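Local coordinates for protein 6-pyruvoyl tetrahydrobiopterin synthase (Plasmodium vivax, PDB 3LX3) that binds zinc as a six-subunit member of the 6-pyruvoyl tetrahydropterin synthase family, each chain combining an antiparallel sheet with packed helices, at residues L151-V164 with S169-I180. Sequence-based numbering, arbitrary orientation.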
ATOM      1  N   LEU A 151       0.453 -33.217   1.650  1.00 28.81           N
ATOM      2  CA  LEU A 151       1.593 -33.277   2.543  1.00 29.60           C
ATOM      3  C   LEU A 151       2.740 -34.084   1.938  1.00 29.88           C
ATOM      4  O   LEU A 151       3.885 -33.621   1.991  1.00 29.50           O
ATOM      5  CB  LEU A 151       1.180 -33.815   3.923  1.00 29.37           C
ATOM      6  CG  LEU A 151       2.295 -34.024   4.930  1.00 31.91           C
ATOM      7  CD1 LEU A 151       2.956 -32.700   5.284  1.00 32.30           C
ATOM      8  CD2 LEU A 151       1.707 -34.720   6.182  1.00 34.78           C
ATOM      9  N   PRO A 152       2.465 -35.266   1.333  1.00 29.25           N
ATOM     10  CA  PRO A 152       3.590 -35.956   0.697  1.00 29.86           C
ATOM     11  C   PRO A 152       4.268 -35.164  -0.405  1.00 29.52           C
ATOM     12  O   PRO A 152       5.480 -35.221  -0.534  1.00 29.39           O
ATOM     13  CB  PRO A 152       2.954 -37.238   0.119  1.00 32.02           C
ATOM     14  CG  PRO A 152       1.812 -37.497   0.978  1.00 34.24           C
ATOM     15  CD  PRO A 152       1.300 -36.157   1.497  1.00 33.02           C
ATOM     16  N   PHE A 153       3.494 -34.416  -1.186  1.00 29.70           N
ATOM     17  CA  PHE A 153       4.086 -33.562  -2.211  1.00 28.87           C
ATOM     18  C   PHE A 153       4.958 -32.489  -1.582  1.00 26.07           C
ATOM     19  O   PHE A 153       6.077 -32.237  -2.061  1.00 26.28           O
ATOM     20  CB  PHE A 153       3.029 -32.913  -3.109  1.00 28.13           C
ATOM     21  CG  PHE A 153       3.610 -31.970  -4.139  1.00 27.14           C
ATOM     22  CD1 PHE A 153       4.491 -32.430  -5.107  1.00 30.92           C
ATOM     23  CD2 PHE A 153       3.289 -30.624  -4.120  1.00 30.86           C
ATOM     24  CE1 PHE A 153       5.031 -31.565  -6.051  1.00 29.73           C
ATOM     25  CE2 PHE A 153       3.826 -29.760  -5.035  1.00 32.65           C
ATOM     26  CZ  PHE A 153       4.705 -30.226  -6.001  1.00 32.32           C
ATOM     27  N   LEU A 154       4.476 -31.864  -0.503  1.00 25.41           N
ATOM     28  CA  LEU A 154       5.291 -30.858   0.191  1.00 22.77           C
ATOM     29  C   LEU A 154       6.623 -31.483   0.637  1.00 23.04           C
ATOM     30  O   LEU A 154       7.695 -30.871   0.495  1.00 24.97           O
ATOM     31  CB  LEU A 154       4.535 -30.242   1.377  1.00 23.13           C
ATOM     32  CG  LEU A 154       3.400 -29.274   1.004  1.00 24.73           C
ATOM     33  CD1 LEU A 154       2.382 -29.099   2.125  1.00 27.33           C
ATOM     34  CD2 LEU A 154       3.976 -27.936   0.662  1.00 22.91           C
ATOM     35  N   LYS A 155       6.565 -32.680   1.163  1.00 26.08           N
ATOM     36  CA  LYS A 155       7.789 -33.326   1.598  1.00 28.26           C
ATOM     37  C   LYS A 155       8.740 -33.697   0.448  1.00 27.74           C
ATOM     38  O   LYS A 155       9.968 -33.612   0.610  1.00 29.23           O
ATOM     39  CB  LYS A 155       7.476 -34.489   2.531  1.00 31.35           C
ATOM     40  CG  LYS A 155       6.831 -33.974   3.834  1.00 33.34           C
ATOM     41  CD  LYS A 155       6.774 -34.985   4.964  1.00 42.55           C
ATOM     42  CE  LYS A 155       8.148 -35.268   5.566  1.00 42.03           C
ATOM     43  NZ  LYS A 155       8.810 -34.123   6.243  1.00 35.92           N
ATOM     44  N   THR A 156       8.203 -34.058  -0.721  1.00 28.39           N
ATOM     45  CA  THR A 156       9.060 -34.284  -1.901  1.00 27.42           C
ATOM     46  C   THR A 156       9.852 -33.034  -2.279  1.00 28.85           C
ATOM     47  O   THR A 156      10.943 -33.113  -2.857  1.00 28.51           O
ATOM     48  CB  THR A 156       8.285 -34.800  -3.179  1.00 28.36           C
ATOM     49  OG1 THR A 156       7.472 -33.767  -3.775  1.00 31.28           O
ATOM     50  CG2 THR A 156       7.476 -36.039  -2.883  1.00 28.65           C
ATOM     51  N   ARG A 157       9.269 -31.868  -2.007  1.00 26.23           N
ATOM     52  CA  ARG A 157       9.916 -30.577  -2.311  1.00 24.34           C
ATOM     53  C   ARG A 157      10.835 -30.054  -1.198  1.00 25.60           C
ATOM     54  O   ARG A 157      11.446 -29.021  -1.331  1.00 26.66           O
ATOM     55  CB  ARG A 157       8.855 -29.516  -2.622  1.00 24.06           C
ATOM     56  CG  ARG A 157       8.022 -29.823  -3.878  1.00 25.27           C
ATOM     57  CD  ARG A 157       8.860 -29.909  -5.162  1.00 24.93           C
ATOM     58  NE  ARG A 157       9.685 -28.734  -5.378  1.00 23.82           N
ATOM     59  CZ  ARG A 157      10.341 -28.479  -6.521  1.00 23.09           C
ATOM     60  NH1 ARG A 157      10.230 -29.291  -7.581  1.00 27.52           N
ATOM     61  NH2 ARG A 157      11.081 -27.411  -6.625  1.00 22.58           N
ATOM     62  N   SER A 158      10.913 -30.813  -0.099  1.00 24.03           N
ATOM     63  CA  SER A 158      11.732 -30.496   1.086  1.00 24.25           C
ATOM     64  C   SER A 158      11.105 -29.483   2.037  1.00 23.87           C
ATOM     65  O   SER A 158      11.762 -29.002   2.959  1.00 24.99           O
ATOM     66  CB  SER A 158      13.162 -30.086   0.754  1.00 23.94           C
ATOM     67  OG  SER A 158      13.297 -28.755   0.390  1.00 26.49           O
ATOM     68  N   VAL A 159       9.838 -29.141   1.824  1.00 22.01           N
ATOM     69  CA  VAL A 159       9.176 -28.157   2.664  1.00 24.04           C
ATOM     70  C   VAL A 159       9.054 -28.720   4.076  1.00 23.41           C
ATOM     71  O   VAL A 159       8.618 -29.847   4.246  1.00 24.22           O
ATOM     72  CB  VAL A 159       7.801 -27.772   2.105  1.00 22.71           C
ATOM     73  CG1 VAL A 159       7.049 -26.819   3.073  1.00 21.51           C
ATOM     74  CG2 VAL A 159       7.985 -27.065   0.762  1.00 22.80           C
ATOM     75  N   ASN A 160       9.492 -27.944   5.067  1.00 22.24           N
ATOM     76  CA  ASN A 160       9.374 -28.360   6.468  1.00 22.09           C
ATOM     77  C   ASN A 160       8.625 -27.408   7.408  1.00 21.93           C
ATOM     78  O   ASN A 160       8.585 -27.613   8.625  1.00 23.97           O
ATOM     79  CB  ASN A 160      10.715 -28.738   7.065  1.00 26.73           C
ATOM     80  CG  ASN A 160      11.631 -27.572   7.283  1.00 30.28           C
ATOM     81  OD1 ASN A 160      11.314 -26.439   7.018  1.00 27.20           O
ATOM     82  ND2 ASN A 160      12.786 -27.868   7.859  1.00 34.71           N
ATOM     83  N   TYR A 161       8.009 -26.383   6.820  1.00 19.80           N
ATOM     84  CA  TYR A 161       7.320 -25.367   7.602  1.00 20.61           C
ATOM     85  C   TYR A 161       6.271 -24.700   6.744  1.00 19.44           C
ATOM     86  O   TYR A 161       6.555 -24.298   5.609  1.00 20.27           O
ATOM     87  CB  TYR A 161       8.330 -24.324   8.049  1.00 22.03           C
ATOM     88  CG  TYR A 161       7.783 -23.199   8.892  1.00 20.69           C
ATOM     89  CD1 TYR A 161       7.634 -23.347  10.273  1.00 26.71           C
ATOM     90  CD2 TYR A 161       7.457 -21.990   8.326  1.00 20.94           C
ATOM     91  CE1 TYR A 161       7.138 -22.276  11.051  1.00 25.04           C
ATOM     92  CE2 TYR A 161       6.960 -20.923   9.098  1.00 23.04           C
ATOM     93  CZ  TYR A 161       6.829 -21.086  10.450  1.00 24.25           C
ATOM     94  OH  TYR A 161       6.328 -20.087  11.250  1.00 25.61           O
ATOM     95  N   MET A 162       5.042 -24.610   7.288  1.00 19.54           N
ATOM     96  CA  MET A 162       3.904 -23.989   6.611  1.00 19.14           C
ATOM     97  C   MET A 162       3.277 -23.021   7.596  1.00 19.21           C
ATOM     98  O   MET A 162       3.133 -23.345   8.773  1.00 19.73           O
ATOM     99  CB  MET A 162       2.864 -25.053   6.218  1.00 21.12           C
ATOM    100  CG  MET A 162       3.374 -25.991   5.119  1.00 21.79           C
ATOM    101  SD  MET A 162       3.297 -25.225   3.524  1.00 23.82           S
ATOM    102  CE  MET A 162       1.538 -25.272   3.263  1.00 21.40           C
ATOM    103  N   GLU A 163       2.955 -21.828   7.103  1.00 19.21           N
ATOM    104  CA  GLU A 163       2.445 -20.755   7.972  1.00 18.43           C
ATOM    105  C   GLU A 163       1.421 -19.916   7.223  1.00 17.16           C
ATOM    106  O   GLU A 163       1.656 -19.453   6.107  1.00 20.12           O
ATOM    107  CB  GLU A 163       3.610 -19.879   8.426  1.00 20.14           C
ATOM    108  CG  GLU A 163       3.233 -18.637   9.209  1.00 20.66           C
ATOM    109  CD  GLU A 163       4.393 -17.649   9.287  1.00 21.08           C
ATOM    110  OE1 GLU A 163       5.365 -17.953  10.003  1.00 27.91           O
ATOM    111  OE2 GLU A 163       4.269 -16.572   8.696  1.00 23.64           O
ATOM    112  N   VAL A 164       0.258 -19.743   7.835  1.00 16.60           N
ATOM    113  CA  VAL A 164      -0.810 -18.926   7.308  1.00 17.29           C
ATOM    114  C   VAL A 164      -1.054 -17.701   8.177  1.00 17.31           C
ATOM    115  O   VAL A 164      -1.062 -17.790   9.414  1.00 18.34           O
ATOM    116  CB  VAL A 164      -2.125 -19.771   7.222  1.00 20.37           C
ATOM    117  CG1 VAL A 164      -3.375 -18.955   7.191  1.00 25.49           C
ATOM    118  CG2 VAL A 164      -2.035 -20.752   6.016  1.00 21.79           C
ATOM    119  N   SER A 169      -9.211  -7.551   8.781  1.00 24.61           N
ATOM    120  CA  SER A 169      -9.003  -6.235   8.162  1.00 26.00           C
ATOM    121  C   SER A 169      -7.492  -6.078   8.202  1.00 28.46           C
ATOM    122  O   SER A 169      -6.829  -6.757   9.007  1.00 27.37           O
ATOM    123  CB  SER A 169      -9.750  -5.170   8.946  1.00 27.94           C
ATOM    124  OG  SER A 169      -9.113  -4.910  10.165  1.00 32.55           O
ATOM    125  N   PRO A 170      -6.936  -5.231   7.350  1.00 28.53           N
ATOM    126  CA  PRO A 170      -5.457  -5.281   7.302  1.00 32.49           C
ATOM    127  C   PRO A 170      -4.802  -4.921   8.632  1.00 32.23           C
ATOM    128  O   PRO A 170      -3.679  -5.395   8.900  1.00 36.00           O
ATOM    129  CB  PRO A 170      -5.096  -4.284   6.198  1.00 36.32           C
ATOM    130  CG  PRO A 170      -6.367  -4.143   5.385  1.00 38.56           C
ATOM    131  CD  PRO A 170      -7.503  -4.305   6.368  1.00 32.19           C
ATOM    132  N   SER A 171      -5.504  -4.175   9.480  1.00 26.83           N
ATOM    133  CA  SER A 171      -4.922  -3.779  10.782  1.00 24.68           C
ATOM    134  C   SER A 171      -4.868  -4.845  11.850  1.00 25.06           C
ATOM    135  O   SER A 171      -4.308  -4.606  12.926  1.00 24.65           O
ATOM    136  CB  SER A 171      -5.668  -2.583  11.362  1.00 27.35           C
ATOM    137  OG  SER A 171      -7.007  -2.897  11.697  1.00 31.29           O
ATOM    138  N   GLN A 172      -5.488  -6.007  11.624  1.00 22.40           N
ATOM    139  CA  GLN A 172      -5.434  -7.035  12.646  1.00 21.14           C
ATOM    140  C   GLN A 172      -5.342  -8.431  12.052  1.00 19.75           C
ATOM    141  O   GLN A 172      -6.256  -8.871  11.326  1.00 22.57           O
ATOM    142  CB  GLN A 172      -6.607  -6.935  13.601  1.00 22.95           C
ATOM    143  CG  GLN A 172      -7.936  -6.798  13.019  1.00 28.52           C
ATOM    144  CD  GLN A 172      -9.018  -6.548  14.086  1.00 33.45           C
ATOM    145  OE1 GLN A 172      -9.008  -5.533  14.776  1.00 31.78           O
ATOM    146  NE2 GLN A 172      -9.963  -7.507  14.211  1.00 33.15           N
ATOM    147  N   LYS A 173      -4.212  -9.073  12.289  1.00 19.13           N
ATOM    148  CA  LYS A 173      -3.899 -10.340  11.636  1.00 20.32           C
ATOM    149  C   LYS A 173      -3.525 -11.380  12.677  1.00 18.52           C
ATOM    150  O   LYS A 173      -2.983 -11.066  13.758  1.00 19.48           O
ATOM    151  CB  LYS A 173      -2.689 -10.155  10.715  1.00 20.68           C
ATOM    152  CG  LYS A 173      -2.831  -9.015   9.728  1.00 25.30           C
ATOM    153  CD  LYS A 173      -1.649  -9.008   8.787  1.00 27.47           C
ATOM    154  CE  LYS A 173      -1.822  -7.864   7.791  1.00 33.72           C
ATOM    155  NZ  LYS A 173      -0.788  -7.884   6.750  1.00 34.72           N
ATOM    156  N   ALA A 174      -3.816 -12.636  12.357  1.00 16.46           N
ATOM    157  CA  ALA A 174      -3.381 -13.770  13.143  1.00 15.90           C
ATOM    158  C   ALA A 174      -2.617 -14.731  12.262  1.00 16.86           C
ATOM    159  O   ALA A 174      -3.014 -15.025  11.152  1.00 16.67           O
ATOM    160  CB  ALA A 174      -4.582 -14.509  13.769  1.00 17.85           C
ATOM    161  N   THR A 175      -1.512 -15.241  12.814  1.00 16.48           N
ATOM    162  CA  THR A 175      -0.594 -16.143  12.122  1.00 17.28           C
ATOM    163  C   THR A 175      -0.386 -17.445  12.896  1.00 17.82           C
ATOM    164  O   THR A 175      -0.086 -17.451  14.123  1.00 17.96           O
ATOM    165  CB  THR A 175       0.768 -15.465  11.924  1.00 18.31           C
ATOM    166  OG1 THR A 175       0.547 -14.298  11.136  1.00 18.24           O
ATOM    167  CG2 THR A 175       1.739 -16.373  11.198  1.00 19.66           C
ATOM    168  N   VAL A 176      -0.556 -18.574  12.189  1.00 17.49           N
ATOM    169  CA  VAL A 176      -0.414 -19.910  12.746  1.00 18.59           C
ATOM    170  C   VAL A 176       0.497 -20.731  11.834  1.00 17.24           C
ATOM    171  O   VAL A 176       0.584 -20.467  10.634  1.00 17.46           O
ATOM    172  CB  VAL A 176      -1.799 -20.597  12.947  1.00 20.67           C
ATOM    173  CG1 VAL A 176      -2.615 -19.838  14.007  1.00 19.71           C
ATOM    174  CG2 VAL A 176      -2.537 -20.706  11.634  1.00 21.40           C
ATOM    175  N   HIS A 177       1.173 -21.721  12.407  1.00 19.51           N
ATOM    176  CA  HIS A 177       2.111 -22.550  11.634  1.00 19.84           C
ATOM    177  C   HIS A 177       2.101 -23.988  12.072  1.00 22.12           C
ATOM    178  O   HIS A 177       1.586 -24.340  13.158  1.00 21.50           O
ATOM    179  CB  HIS A 177       3.548 -22.003  11.738  1.00 20.48           C
ATOM    180  CG  HIS A 177       4.158 -22.150  13.080  1.00 24.03           C
ATOM    181  ND1 HIS A 177       4.251 -21.105  13.977  1.00 33.35           N
ATOM    182  CD2 HIS A 177       4.717 -23.225  13.684  1.00 29.00           C
ATOM    183  CE1 HIS A 177       4.845 -21.538  15.080  1.00 36.35           C
ATOM    184  NE2 HIS A 177       5.137 -22.820  14.929  1.00 34.09           N
ATOM    185  N   ARG A 178       2.663 -24.808  11.186  1.00 20.57           N
ATOM    186  CA  ARG A 178       2.924 -26.205  11.447  1.00 22.17           C
ATOM    187  C   ARG A 178       4.299 -26.547  10.901  1.00 22.07           C
ATOM    188  O   ARG A 178       4.667 -26.227   9.780  1.00 21.40           O
ATOM    189  CB  ARG A 178       1.859 -27.082  10.822  1.00 23.89           C
ATOM    190  CG  ARG A 178       1.857 -28.503  11.368  1.00 28.14           C
ATOM    191  CD  ARG A 178       0.947 -29.416  10.560  1.00 30.08           C
ATOM    192  NE  ARG A 178      -0.460 -29.005  10.601  1.00 34.45           N
ATOM    193  CZ  ARG A 178      -1.429 -29.584   9.884  1.00 37.58           C
ATOM    194  NH1 ARG A 178      -1.161 -30.579   9.063  1.00 42.49           N
ATOM    195  NH2 ARG A 178      -2.659 -29.135   9.991  1.00 46.15           N
ATOM    196  N   ASN A 179       5.048 -27.279  11.723  1.00 21.80           N
ATOM    197  CA  ASN A 179       6.297 -27.874  11.285  1.00 24.03           C
ATOM    198  C   ASN A 179       5.923 -29.241  10.726  1.00 26.83           C
ATOM    199  O   ASN A 179       5.160 -29.984  11.371  1.00 26.07           O
ATOM    200  CB  ASN A 179       7.221 -28.047  12.485  1.00 25.88           C
ATOM    201  CG  ASN A 179       7.596 -26.719  13.104  1.00 30.02           C
ATOM    202  OD1 ASN A 179       8.322 -25.929  12.504  1.00 33.89           O
ATOM    203  ND2 ASN A 179       7.108 -26.467  14.308  1.00 37.69           N
ATOM    204  N   ILE A 180       6.396 -29.546   9.524  1.00 25.42           N
ATOM    205  CA  ILE A 180       6.013 -30.770   8.857  1.00 25.89           C
ATOM    206  C   ILE A 180       7.251 -31.553   8.414  1.00 30.04           C
ATOM    207  O   ILE A 180       8.370 -31.026   8.535  1.00 25.85           O
ATOM    208  CB  ILE A 180       5.080 -30.516   7.669  1.00 25.55           C
ATOM    209  CG1 ILE A 180       5.744 -29.633   6.600  1.00 27.56           C
ATOM    210  CG2 ILE A 180       3.780 -29.824   8.133  1.00 26.92           C
ATOM    211  CD1 ILE A 180       4.984 -29.563   5.276  1.00 25.89           C
ATOM    212  OXT ILE A 180       7.122 -32.710   7.961  1.00 29.87           O
TER
HETATM  213  O   HOH W   1      10.278 -26.594  10.619  1.00 37.63           O
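Ile180, the C-terminal residue, lays its side chain over the helix 151-156, its CD1 meeting Leu151 CD1 at 3.7 Å and reaching Leu154, Val159 CG1 and Met162 CG as well. CG1 stands between the backbone N and the carbonyl carbon (chi1 61°), which carries CD1 in among these four; an apolar side chain suits a site they line, and CG2 also lies near Leu151 CD1. Ile180 lies at the open end of an antiparallel beta hairpin, strands 161-167 and 172-179, away from its turn; 172-179 is the outermost strand of the sheet within the chain, with helix 134-149 packed on one face, as in the tunnelling fold (T-fold) of this family. Lys155 bends at its last two torsions to bring NZ 2.8 Å from Ile180 OXT, a salt bridge that gives the terminal carboxylate a positive partner. Two hydrogen-bonded pairs, Met162 with Arg178 and Val164 with Val176, zip the strands together; beyond them Ile180 N donates a hydrogen bond to Asn160 O from above the carbonyl plane, 65° out of it. Val164 and Met162 face inward, onto Leu145 of helix 134-149 and Leu56 of strand 48-61 respectively, as befits apolar residues.

On the opposite face Tyr161 extends its ring, CG anti to the backbone N, across His177, the two planes 31° apart. CE1 lies 3.6 Å from His177 CG, while the hydroxyl donates to the anti lone pair of Glu163 OE1 at 2.7 Å. Glu163 suits this spot by using both oxygens: OE2 pairs with Arg57, and its CG rests on the methyl of Thr175. Farther along, residues 172-175 pair with a strand of a second subunit, so the sheet continues across that interface. At the ring's edge, in its plane, Asn179 OD1 stands 3.5 Å from Tyr161 CD1.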